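Local coordinates for protelomerase (Agrobacterium tumefaciens, PDB 4F43), which probably cuts replicated chromosome ends, rejoins the strands as covalently closed DNA hairpins for a linear chromosome, and protects those hairpin ends, at residues D35-M40 with E81-D86; A51-E56 with L90-G95; R63-I68 with A97-E102. The protein carries 1 engineered substitution. One frame throughout, in Å; residues are numbered along the deposited sequence.

After helix 9-18, the chain runs through helices 28-40, 46-59, 65-82, 89-92 and 97-115, and the three contacts tie these N-terminal helices of the fragment together. Contact 1 closes a loop from the end of helix 28-40 to the end of helix 65-82. Contact 2 joins helix 46-59 to the turn after 89-92, and contact 3 brings the start of helix 65-82 against the start of 97-115. None nests inside another; every pair crosses. Contacts 1 and 2 touch where the ring of F36 meets W53, contacts 2 and 3 where Y100 reaches G95. DNA lies beside contacts 2 and 3.

Contact 1 of 3, residues D35-M40 with E81-D86; sequences DFIAAM and EAFGDD
F83 pushes the rim of its ring between I37 and M40, forming a Met-aromatic contact where two helices of the N-terminal helical part of the protein come together. Helix 28-40 supplies I37 and M40; helix 65-82 ends just before F83, which buries more surface here than any other residue. The closest approach to the ring is made by the methyl group of M40, with CE 3.5 Å from CE2 of F83, while SD of M40 stands 3.9 Å from the same CE2. Measured to the ring centroid of F83, SD of M40 is 5.0 Å away and 57° from the ring normal, so the sulfur sits oblique to the ring. A bend at the end of the methionine (chi3 57°) turns CE back to the phenylalanine. I37 works from the helical turn before. Its CG2 branch, anti to the backbone N, lies 3.6 Å from CB of A82 and also reaches the F83 ring, whereas its carbonyl O stands at the ring edge, near the plane, 3.9 Å from CZ of F83. Alanine suits position 82 because its single methyl lets the branched isoleucine come close to the helix. Around this cluster L52 and M89 continue the apolar packing on M40, and the ring of H87 meets that of F83 with the planes at about 45°. The chain turns away at G84, which leaves helical angles with a positive phi that glycine readily adopts. Long and flexible, methionine suits its place by meeting the phenylalanine at two points: SD and CE reach the CE2 corner of the ring, and nearer the backbone CB of M40 packs 3.6 Å from CZ of F83.

Contact 2 of 3, residues A51-E56 with L90-G95; sequences ALWDAE and LKIATG. With nucleotides of chain B.
W53 lays its indole flat against A93, the centre of an inverse gamma turn that follows the short helical turn at about 90-92. A bond from T94 N to I92 O, 2.8 Å long, closes the turn round A93. The turn presents backbone rather than a bulky side chain: CA of A93 stands 3.5 Å from the centroid of the five-membered ring of W53 and only 16° off its normal, a CH-pi contact over the face. The methyl of A93 reaches the six-membered half, where CB is 3.7 Å from CE3 of W53. Alanine suits this place, being small enough for the ring to settle on the main chain. Chi1 of W53 is -179°, which extends the indole from helix 46-59 across to the turn. I92 O, already engaged by T94 N, comes within 3.2 Å of CD1 of W53, and its angle to NE1 is too poor for a hydrogen bond; T94 O lies at the ring edge, near its plane. R76 of helix 65-82 also binds the turn, donating from NH1 to the carbonyls of L90 and A93. OG1 of T94 lies close to the phosphate of DA19 of chain B, 3.3 Å from OP2 and as near to OP1.

Contact 3 of 3, residues R63-I68 with A97-E102; sequences RAQTTI and AAMYDE. With nucleotides of chain B.
M99 and I68 form the packed side of a helix-helix contact between the N-terminal turns of helices 65-82 and 97-115, both of which reach the DNA. M99 buries the most surface: extended through chi1 and chi2, it carries its sulfur across to I68, where SD lies 4.1 Å from the CG2 branch. Unbranched and flexible, methionine can then bend at its end (chi3 59°), which turns CE against one face of the Y100 ring; I69 and I72 of helix 65-82 close round both side chains. The opposite face of Y100 receives the sugar of DA19 of chain B, its O4' lying 4.2 Å above the ring plane and toward the rim, so the tyrosine is held between methionine and DNA.

While M99 is buried and enclosed in this way, the other side of the contact is open to solvent: Q65 is exposed and E102 partly so. The amide end of Q65 lies against CG of M99 and CG of E102, its OE1 being 4.0 Å from each, and the amide and carboxylate planes stand nearly perpendicular at 86°. No hydrogen bond spans the two segments. Long polar chains suit this solvent side; the carboxylate of E102 has its salt bridge with R105 of its own helix.

Away from helix 97-115, the start of helix 65-82 holds the DNA backbone. A64, at the N-cap position, gives its N-H to OP2 of DA10 of chain B at 3.1 Å and a nearly straight 166°, and the helix end would probably help to stabilise the negative phosphate. The hydroxyl of T67 donates to that same oxygen. T66 serves the next phosphate, its OG1 donating to OP2 of DA11 of chain B at 2.9 Å.

Contact 1 of 3, residues D35-M40 with E81-D86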
loop_
_atom_site.group_PDB
_atom_site.type_symbol
_atom_site.label_atom_id
_atom_site.label_comp_id
_atom_site.label_asym_id
_atom_site.label_seq_id
_atom_site.Cartn_x
_atom_site.Cartn_y
_atom_site.Cartn_z
ATOM N N ASP A 35 16.675 -9.813 21.020
ATOM C CA ASP A 35 16.886 -10.177 22.417
ATOM C C ASP A 35 15.613 -10.754 23.023
ATOM O O ASP A 35 15.665 -11.571 23.942
ATOM C CB ASP A 35 17.344 -8.962 23.226
ATOM C CG ASP A 35 18.632 -8.362 22.699
ATOM O OD1 ASP A 35 19.392 -9.087 22.025
ATOM O OD2 ASP A 35 18.882 -7.166 22.961
ATOM N N PHE A 36 14.472 -10.316 22.503
ATOM C CA PHE A 36 13.178 -10.823 22.938
ATOM C C PHE A 36 13.045 -12.299 22.571
ATOM O O PHE A 36 12.813 -13.154 23.432
ATOM C CB PHE A 36 12.060 -10.016 22.281
ATOM C CG PHE A 36 10.715 -10.223 22.903
ATOM C CD1 PHE A 36 10.393 -9.613 24.101
ATOM C CD2 PHE A 36 9.767 -11.017 22.285
ATOM C CE1 PHE A 36 9.154 -9.797 24.675
ATOM C CE2 PHE A 36 8.526 -11.203 22.854
ATOM C CZ PHE A 36 8.220 -10.592 24.051
ATOM N N ILE A 37 13.203 -12.584 21.281
ATOM C CA ILE A 37 13.151 -13.954 20.781
ATOM C C ILE A 37 14.216 -14.819 21.458
ATOM O O ILE A 37 13.992 -15.999 21.728
ATOM C CB ILE A 37 13.331 -14.001 19.249
ATOM C CG1 ILE A 37 12.272 -13.138 18.559
ATOM C CG2 ILE A 37 13.263 -15.432 18.737
ATOM C CD1 ILE A 37 10.850 -13.560 18.855
ATOM N N ALA A 38 15.366 -14.215 21.745
ATOM C CA ALA A 38 16.452 -14.907 22.431
ATOM C C ALA A 38 16.043 -15.325 23.840
ATOM O O ALA A 38 16.261 -16.467 24.246
ATOM C CB ALA A 38 17.693 -14.029 22.477
ATOM N N ALA A 39 15.448 -14.393 24.579
ATOM C CA ALA A 39 15.015 -14.655 25.947
ATOM C C ALA A 39 13.849 -15.637 25.980
ATOM O O ALA A 39 13.671 -16.363 26.959
ATOM C CB ALA A 39 14.637 -13.357 26.642
ATOM N N MET A 40 13.058 -15.658 24.912
ATOM C CA MET A 40 11.923 -16.576 24.826
ATOM C C MET A 40 12.348 -18.042 24.735
ATOM O O MET A 40 11.564 -18.943 25.036
ATOM C CB MET A 40 11.029 -16.222 23.638
ATOM C CG MET A 40 10.216 -14.956 23.824
ATOM S SD MET A 40 9.020 -14.734 22.495
ATOM C CE MET A 40 8.104 -16.265 22.623
ATOM N N GLU A 81 7.487 -16.379 13.147
ATOM C CA GLU A 81 8.606 -16.870 12.351
ATOM C C GLU A 81 9.508 -17.796 13.160
ATOM O O GLU A 81 9.957 -18.829 12.662
ATOM C CB GLU A 81 9.424 -15.702 11.795
ATOM C CG GLU A 81 10.591 -16.125 10.916
ATOM C CD GLU A 81 11.447 -14.953 10.478
ATOM O OE1 GLU A 81 12.281 -15.131 9.566
ATOM O OE2 GLU A 81 11.287 -13.854 11.048
ATOM N N ALA A 82 9.763 -17.425 14.410
ATOM C CA ALA A 82 10.700 -18.162 15.251
ATOM C C ALA A 82 10.125 -19.467 15.799
ATOM O O ALA A 82 10.752 -20.520 15.690
ATOM C CB ALA A 82 11.194 -17.281 16.387
ATOM N N PHE A 83 8.933 -19.397 16.382
ATOM C CA PHE A 83 8.351 -20.553 17.059
ATOM C C PHE A 83 7.203 -21.182 16.276
ATOM O O PHE A 83 7.264 -22.354 15.910
ATOM C CB PHE A 83 7.899 -20.168 18.468
ATOM C CG PHE A 83 8.984 -19.542 19.295
ATOM C CD1 PHE A 83 9.860 -20.330 20.022
ATOM C CD2 PHE A 83 9.138 -18.168 19.332
ATOM C CE1 PHE A 83 10.865 -19.757 20.778
ATOM C CE2 PHE A 83 10.143 -17.589 20.084
ATOM C CZ PHE A 83 11.006 -18.385 20.808
ATOM N N GLY A 84 6.156 -20.403 16.025
ATOM C CA GLY A 84 5.020 -20.895 15.267
ATOM C C GLY A 84 3.712 -20.213 15.616
ATOM O O GLY A 84 3.684 -19.242 16.370
ATOM N N ASP A 85 2.622 -20.733 15.059
ATOM C CA ASP A 85 1.297 -20.168 15.276
ATOM C C ASP A 85 0.598 -20.826 16.460
ATOM O O ASP A 85 -0.610 -20.669 16.640
ATOM C CB ASP A 85 0.439 -20.336 14.019
ATOM C CG ASP A 85 1.053 -19.681 12.799
ATOM O OD1 ASP A 85 1.625 -18.579 12.936
ATOM O OD2 ASP A 85 0.966 -20.271 11.701
ATOM N N ASP A 86 1.356 -21.562 17.264
ATOM C CA ASP A 86 0.779 -22.318 18.370
ATOM C C ASP A 86 1.314 -21.855 19.720
ATOM O O ASP A 86 0.888 -22.344 20.768
ATOM C CB ASP A 86 1.062 -23.810 18.193
ATOM C CG ASP A 86 0.956 -24.256 16.748
ATOM O OD1 ASP A 86 1.990 -24.250 16.047
ATOM O OD2 ASP A 86 -0.160 -24.611 16.312
#

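Contact 2 of 3, residues A51-E56 with L90-G95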
loop_
_atom_site.group_PDB
_atom_site.type_symbol
_atom_site.label_atom_id
_atom_site.label_comp_id
_atom_site.label_asym_id
_atom_site.label_seq_id
_atom_site.Cartn_x
_atom_site.Cartn_y
_atom_site.Cartn_z
ATOM N N ALA A 51 5.827 -11.336 31.989
ATOM C CA ALA A 51 6.751 -10.345 32.532
ATOM C C ALA A 51 7.630 -9.757 31.432
ATOM O O ALA A 51 7.843 -8.542 31.370
ATOM C CB ALA A 51 7.610 -10.964 33.623
ATOM N N LEU A 52 8.135 -10.633 30.569
ATOM C CA LEU A 52 8.974 -10.230 29.449
ATOM C C LEU A 52 8.218 -9.258 28.550
ATOM O O LEU A 52 8.736 -8.198 28.183
ATOM C CB LEU A 52 9.409 -11.463 28.650
ATOM C CG LEU A 52 10.522 -11.311 27.612
ATOM C CD1 LEU A 52 11.821 -10.876 28.274
ATOM C CD2 LEU A 52 10.719 -12.614 26.846
ATOM N N TRP A 53 6.982 -9.617 28.214
ATOM C CA TRP A 53 6.153 -8.773 27.364
ATOM C C TRP A 53 5.750 -7.476 28.061
ATOM O O TRP A 53 5.565 -6.450 27.410
ATOM C CB TRP A 53 4.909 -9.529 26.893
ATOM C CG TRP A 53 4.027 -8.715 25.999
ATOM C CD1 TRP A 53 2.758 -8.287 26.265
ATOM C CD2 TRP A 53 4.355 -8.212 24.698
ATOM N NE1 TRP A 53 2.274 -7.557 25.206
ATOM C CE2 TRP A 53 3.236 -7.494 24.232
ATOM C CE3 TRP A 53 5.487 -8.301 23.881
ATOM C CZ2 TRP A 53 3.214 -6.872 22.983
ATOM C CZ3 TRP A 53 5.464 -7.682 22.643
ATOM C CH2 TRP A 53 4.336 -6.976 22.206
ATOM N N ASP A 54 5.612 -7.526 29.382
ATOM C CA ASP A 54 5.280 -6.334 30.157
ATOM C C ASP A 54 6.436 -5.344 30.141
ATOM O O ASP A 54 6.226 -4.138 30.018
ATOM C CB ASP A 54 4.906 -6.699 31.595
ATOM C CG ASP A 54 3.478 -7.191 31.719
ATOM O OD1 ASP A 54 2.946 -7.189 32.849
ATOM O OD2 ASP A 54 2.887 -7.574 30.686
ATOM N N ALA A 55 7.655 -5.858 30.263
ATOM C CA ALA A 55 8.840 -5.012 30.186
ATOM C C ALA A 55 8.995 -4.441 28.778
ATOM O O ALA A 55 9.201 -3.235 28.602
ATOM C CB ALA A 55 10.081 -5.796 30.586
ATOM N N GLU A 56 8.878 -5.316 27.781
ATOM C CA GLU A 56 9.022 -4.914 26.384
ATOM C C GLU A 56 7.999 -3.847 26.000
ATOM O O GLU A 56 8.306 -2.923 25.246
ATOM C CB GLU A 56 8.893 -6.127 25.461
ATOM C CG GLU A 56 9.748 -6.036 24.209
ATOM C CD GLU A 56 11.231 -6.067 24.521
ATOM O OE1 GLU A 56 12.015 -5.460 23.761
ATOM O OE2 GLU A 56 11.615 -6.705 25.525
ATOM N N LEU A 90 1.679 -15.590 21.671
ATOM C CA LEU A 90 0.824 -14.913 20.705
ATOM C C LEU A 90 -0.466 -14.426 21.356
ATOM O O LEU A 90 -1.103 -13.492 20.869
ATOM C CB LEU A 90 0.503 -15.845 19.535
ATOM C CG LEU A 90 1.691 -16.248 18.663
ATOM C CD1 LEU A 90 1.270 -17.272 17.623
ATOM C CD2 LEU A 90 2.289 -15.021 17.998
ATOM N N LYS A 91 -0.848 -15.065 22.458
ATOM C CA LYS A 91 -2.034 -14.656 23.198
ATOM C C LYS A 91 -1.637 -13.649 24.269
ATOM O O LYS A 91 -2.486 -12.983 24.862
ATOM C CB LYS A 91 -2.712 -15.865 23.844
ATOM C CG LYS A 91 -2.816 -17.081 22.936
ATOM C CD LYS A 91 -3.512 -16.745 21.628
ATOM C CE LYS A 91 -3.407 -17.898 20.641
ATOM N NZ LYS A 91 -3.973 -17.550 19.310
ATOM N N ILE A 92 -0.334 -13.551 24.510
ATOM C CA ILE A 92 0.202 -12.621 25.493
ATOM C C ILE A 92 0.728 -11.365 24.810
ATOM O O ILE A 92 0.415 -10.246 25.217
ATOM C CB ILE A 92 1.339 -13.265 26.304
ATOM C CG1 ILE A 92 0.822 -14.488 27.063
ATOM C CG2 ILE A 92 1.952 -12.255 27.258
ATOM C CD1 ILE A 92 1.890 -15.212 27.850
ATOM N N ALA A 93 1.526 -11.559 23.764
ATOM C CA ALA A 93 2.115 -10.446 23.030
ATOM C C ALA A 93 1.115 -9.803 22.077
ATOM O O ALA A 93 1.230 -9.931 20.859
ATOM C CB ALA A 93 3.357 -10.900 22.275
ATOM N N THR A 94 0.130 -9.114 22.642
ATOM C CA THR A 94 -0.849 -8.394 21.841
ATOM C C THR A 94 -1.155 -7.042 22.474
ATOM O O THR A 94 -0.850 -6.811 23.645
ATOM C CB THR A 94 -2.157 -9.193 21.679
ATOM O OG1 THR A 94 -3.026 -8.514 20.766
ATOM C CG2 THR A 94 -2.856 -9.354 23.022
ATOM N N GLY A 95 -1.754 -6.150 21.694
ATOM C CA GLY A 95 -2.056 -4.816 22.173
ATOM C C GLY A 95 -3.275 -4.760 23.070
ATOM O O GLY A 95 -4.146 -5.628 23.012
ATOM P P DA B 19 -5.722 -8.907 18.732
ATOM O OP1 DA B 19 -4.835 -10.070 18.507
ATOM O OP2 DA B 19 -6.234 -8.620 20.091
ATOM O "O5'" DA B 19 -4.981 -7.591 18.206
ATOM C "C5'" DA B 19 -3.869 -7.690 17.321
ATOM C "C4'" DA B 19 -4.288 -7.759 15.863
ATOM O "O4'" DA B 19 -5.254 -6.731 15.551
ATOM C "C3'" DA B 19 -3.182 -7.474 14.857
ATOM O "O3'" DA B 19 -2.381 -8.624 14.624
ATOM C "C2'" DA B 19 -3.961 -7.091 13.603
ATOM C "C1'" DA B 19 -5.332 -6.680 14.139
ATOM N N9 DA B 19 -5.745 -5.348 13.700
ATOM C C8 DA B 19 -5.954 -4.235 14.467
ATOM N N7 DA B 19 -6.323 -3.181 13.777
ATOM C C5 DA B 19 -6.362 -3.632 12.468
ATOM C C6 DA B 19 -6.682 -3.000 11.248
ATOM N N6 DA B 19 -7.044 -1.716 11.141
ATOM N N1 DA B 19 -6.617 -3.746 10.127
ATOM C C2 DA B 19 -6.257 -5.030 10.219
ATOM N N3 DA B 19 -5.935 -5.732 11.304
ATOM C C4 DA B 19 -6.007 -4.966 12.405
#

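Contact 3 of 3, residues R63-I68 with A97-E102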
loop_
_atom_site.group_PDB
_atom_site.type_symbol
_atom_site.label_atom_id
_atom_site.label_comp_id
_atom_site.label_asym_id
_atom_site.label_seq_id
_atom_site.Cartn_x
_atom_site.Cartn_y
_atom_site.Cartn_z
ATOM N N ARG A 63 5.618 6.927 23.005
ATOM C CA ARG A 63 5.576 6.974 21.548
ATOM C C ARG A 63 4.157 7.114 21.008
ATOM O O ARG A 63 3.203 7.283 21.767
ATOM C CB ARG A 63 6.249 5.733 20.957
ATOM C CG ARG A 63 7.723 5.632 21.297
ATOM C CD ARG A 63 8.444 6.909 20.898
ATOM N NE ARG A 63 9.825 6.939 21.365
ATOM C CZ ARG A 63 10.600 8.017 21.320
ATOM N NH1 ARG A 63 11.848 7.961 21.766
ATOM N NH2 ARG A 63 10.127 9.155 20.831
ATOM N N ALA A 64 4.033 7.052 19.686
ATOM C CA ALA A 64 2.739 7.158 19.028
ATOM C C ALA A 64 2.032 5.812 19.045
ATOM O O ALA A 64 2.675 4.766 18.994
ATOM C CB ALA A 64 2.909 7.647 17.601
ATOM N N GLN A 65 0.706 5.847 19.116
ATOM C CA GLN A 65 -0.091 4.626 19.185
ATOM C C GLN A 65 0.028 3.793 17.915
ATOM O O GLN A 65 0.098 2.566 17.976
ATOM C CB GLN A 65 -1.556 4.950 19.482
ATOM C CG GLN A 65 -1.767 5.596 20.839
ATOM C CD GLN A 65 -3.034 5.117 21.521
ATOM O OE1 GLN A 65 -4.085 5.000 20.892
ATOM N NE2 GLN A 65 -2.936 4.826 22.814
ATOM N N THR A 66 0.051 4.464 16.769
ATOM C CA THR A 66 0.234 3.791 15.490
ATOM C C THR A 66 1.581 3.076 15.456
ATOM O O THR A 66 1.678 1.926 15.018
ATOM C CB THR A 66 0.159 4.784 14.321
ATOM O OG1 THR A 66 1.164 5.792 14.486
ATOM C CG2 THR A 66 -1.208 5.447 14.273
ATOM N N THR A 67 2.613 3.766 15.935
ATOM C CA THR A 67 3.958 3.209 16.013
ATOM C C THR A 67 3.979 1.973 16.906
ATOM O O THR A 67 4.567 0.950 16.556
ATOM C CB THR A 67 4.957 4.240 16.573
ATOM O OG1 THR A 67 4.939 5.420 15.759
ATOM C CG2 THR A 67 6.365 3.669 16.600
ATOM N N ILE A 68 3.334 2.085 18.063
ATOM C CA ILE A 68 3.240 0.984 19.015
ATOM C C ILE A 68 2.557 -0.229 18.390
ATOM O O ILE A 68 3.026 -1.358 18.529
ATOM C CB ILE A 68 2.474 1.406 20.285
ATOM C CG1 ILE A 68 3.287 2.424 21.087
ATOM C CG2 ILE A 68 2.149 0.197 21.149
ATOM C CD1 ILE A 68 2.607 2.890 22.354
ATOM N N ALA A 97 -6.807 -3.938 24.202
ATOM C CA ALA A 97 -8.014 -3.924 23.380
ATOM C C ALA A 97 -8.627 -2.533 23.229
ATOM O O ALA A 97 -9.336 -2.263 22.261
ATOM C CB ALA A 97 -9.041 -4.900 23.936
ATOM N N ALA A 98 -8.351 -1.655 24.188
ATOM C CA ALA A 98 -8.881 -0.296 24.159
ATOM C C ALA A 98 -8.042 0.615 23.266
ATOM O O ALA A 98 -8.422 1.753 22.994
ATOM C CB ALA A 98 -8.968 0.270 25.567
ATOM N N MET A 99 -6.898 0.107 22.818
ATOM C CA MET A 99 -6.016 0.860 21.933
ATOM C C MET A 99 -6.487 0.736 20.487
ATOM O O MET A 99 -6.552 1.726 19.752
ATOM C CB MET A 99 -4.576 0.359 22.067
ATOM C CG MET A 99 -3.579 1.040 21.146
ATOM S SD MET A 99 -1.894 0.448 21.402
ATOM C CE MET A 99 -2.097 -1.300 21.073
ATOM N N TYR A 100 -6.820 -0.488 20.093
ATOM C CA TYR A 100 -7.302 -0.765 18.744
ATOM C C TYR A 100 -8.634 -0.074 18.466
ATOM O O TYR A 100 -8.894 0.367 17.345
ATOM C CB TYR A 100 -7.433 -2.274 18.529
ATOM C CG TYR A 100 -6.110 -3.004 18.551
ATOM C CD1 TYR A 100 -5.045 -2.571 17.774
ATOM C CD2 TYR A 100 -5.921 -4.119 19.358
ATOM C CE1 TYR A 100 -3.834 -3.230 17.791
ATOM C CE2 TYR A 100 -4.710 -4.784 19.384
ATOM C CZ TYR A 100 -3.672 -4.336 18.597
ATOM O OH TYR A 100 -2.466 -4.997 18.620
ATOM N N ASP A 101 -9.474 0.018 19.494
ATOM C CA ASP A 101 -10.766 0.683 19.367
ATOM C C ASP A 101 -10.597 2.186 19.174
ATOM O O ASP A 101 -11.304 2.801 18.373
ATOM C CB ASP A 101 -11.644 0.401 20.588
ATOM C CG ASP A 101 -11.983 -1.069 20.735
ATOM O OD1 ASP A 101 -11.780 -1.827 19.762
ATOM O OD2 ASP A 101 -12.458 -1.467 21.819
ATOM N N GLU A 102 -9.661 2.770 19.915
ATOM C CA GLU A 102 -9.340 4.182 19.759
ATOM C C GLU A 102 -8.777 4.423 18.364
ATOM O O GLU A 102 -9.096 5.426 17.721
ATOM C CB GLU A 102 -8.339 4.630 20.828
ATOM C CG GLU A 102 -7.948 6.099 20.750
ATOM C CD GLU A 102 -9.028 7.034 21.270
ATOM O OE1 GLU A 102 -10.094 6.546 21.703
ATOM O OE2 GLU A 102 -8.807 8.263 21.251
ATOM P P DA B 10 6.666 8.422 17.052
ATOM O OP1 DA B 10 6.458 9.704 17.763
ATOM O OP2 DA B 10 6.467 7.141 17.765
ATOM O "O5'" DA B 10 5.735 8.402 15.754
ATOM C "C5'" DA B 10 5.892 9.416 14.773
ATOM C "C4'" DA B 10 5.080 9.095 13.532
ATOM O "O4'" DA B 10 5.647 7.954 12.850
ATOM C "C3'" DA B 10 3.627 8.715 13.795
ATOM O "O3'" DA B 10 2.789 9.823 13.493
ATOM C "C2'" DA B 10 3.353 7.534 12.862
ATOM C "C1'" DA B 10 4.626 7.439 12.029
ATOM N N9 DA B 10 4.977 6.081 11.622
ATOM C C8 DA B 10 5.540 5.094 12.383
ATOM N N7 DA B 10 5.740 3.972 11.729
ATOM C C5 DA B 10 5.275 4.243 10.451
ATOM C C6 DA B 10 5.200 3.471 9.272
ATOM N N6 DA B 10 5.611 2.202 9.170
ATOM N N1 DA B 10 4.679 4.061 8.177
ATOM C C2 DA B 10 4.262 5.329 8.251
ATOM N N3 DA B 10 4.280 6.149 9.297
ATOM C C4 DA B 10 4.802 5.540 10.371
ATOM P P DA B 19 -5.722 -8.907 18.732
ATOM O OP1 DA B 19 -4.835 -10.070 18.507
ATOM O OP2 DA B 19 -6.234 -8.620 20.091
ATOM O "O5'" DA B 19 -4.981 -7.591 18.206
ATOM C "C5'" DA B 19 -3.869 -7.690 17.321
ATOM C "C4'" DA B 19 -4.288 -7.759 15.863
ATOM O "O4'" DA B 19 -5.254 -6.731 15.551
ATOM C "C3'" DA B 19 -3.182 -7.474 14.857
ATOM O "O3'" DA B 19 -2.381 -8.624 14.624
ATOM C "C2'" DA B 19 -3.961 -7.091 13.603
ATOM C "C1'" DA B 19 -5.332 -6.680 14.139
ATOM N N9 DA B 19 -5.745 -5.348 13.700
ATOM C C8 DA B 19 -5.954 -4.235 14.467
ATOM N N7 DA B 19 -6.323 -3.181 13.777
ATOM C C5 DA B 19 -6.362 -3.632 12.468
ATOM C C6 DA B 19 -6.682 -3.000 11.248
ATOM N N6 DA B 19 -7.044 -1.716 11.141
ATOM N N1 DA B 19 -6.617 -3.746 10.127
ATOM C C2 DA B 19 -6.257 -5.030 10.219
ATOM N N3 DA B 19 -5.935 -5.732 11.304
ATOM C C4 DA B 19 -6.007 -4.966 12.405
ATOM P P DA B 11 1.235 9.797 13.900
ATOM O OP1 DA B 11 0.832 11.177 14.251
ATOM O OP2 DA B 11 1.039 8.703 14.877
ATOM O "O5'" DA B 11 0.503 9.372 12.545
ATOM C "C5'" DA B 11 0.765 10.113 11.363
ATOM C "C4'" DA B 11 0.349 9.332 10.131
ATOM O "O4'" DA B 11 1.080 8.082 10.080
ATOM C "C3'" DA B 11 -1.131 8.967 10.067
ATOM O "O3'" DA B 11 -1.717 9.600 8.936
ATOM C "C2'" DA B 11 -1.148 7.443 9.931
ATOM C "C1'" DA B 11 0.259 7.134 9.440
ATOM N N9 DA B 11 0.724 5.790 9.776
ATOM C C8 DA B 11 1.043 5.303 11.013
ATOM N N7 DA B 11 1.434 4.051 11.006
ATOM C C5 DA B 11 1.370 3.690 9.670
ATOM C C6 DA B 11 1.656 2.488 8.988
ATOM N N6 DA B 11 2.087 1.368 9.581
ATOM N N1 DA B 11 1.482 2.477 7.651
ATOM C C2 DA B 11 1.054 3.586 7.039
ATOM N N3 DA B 11 0.753 4.769 7.569
ATOM C C4 DA B 11 0.935 4.752 8.899
#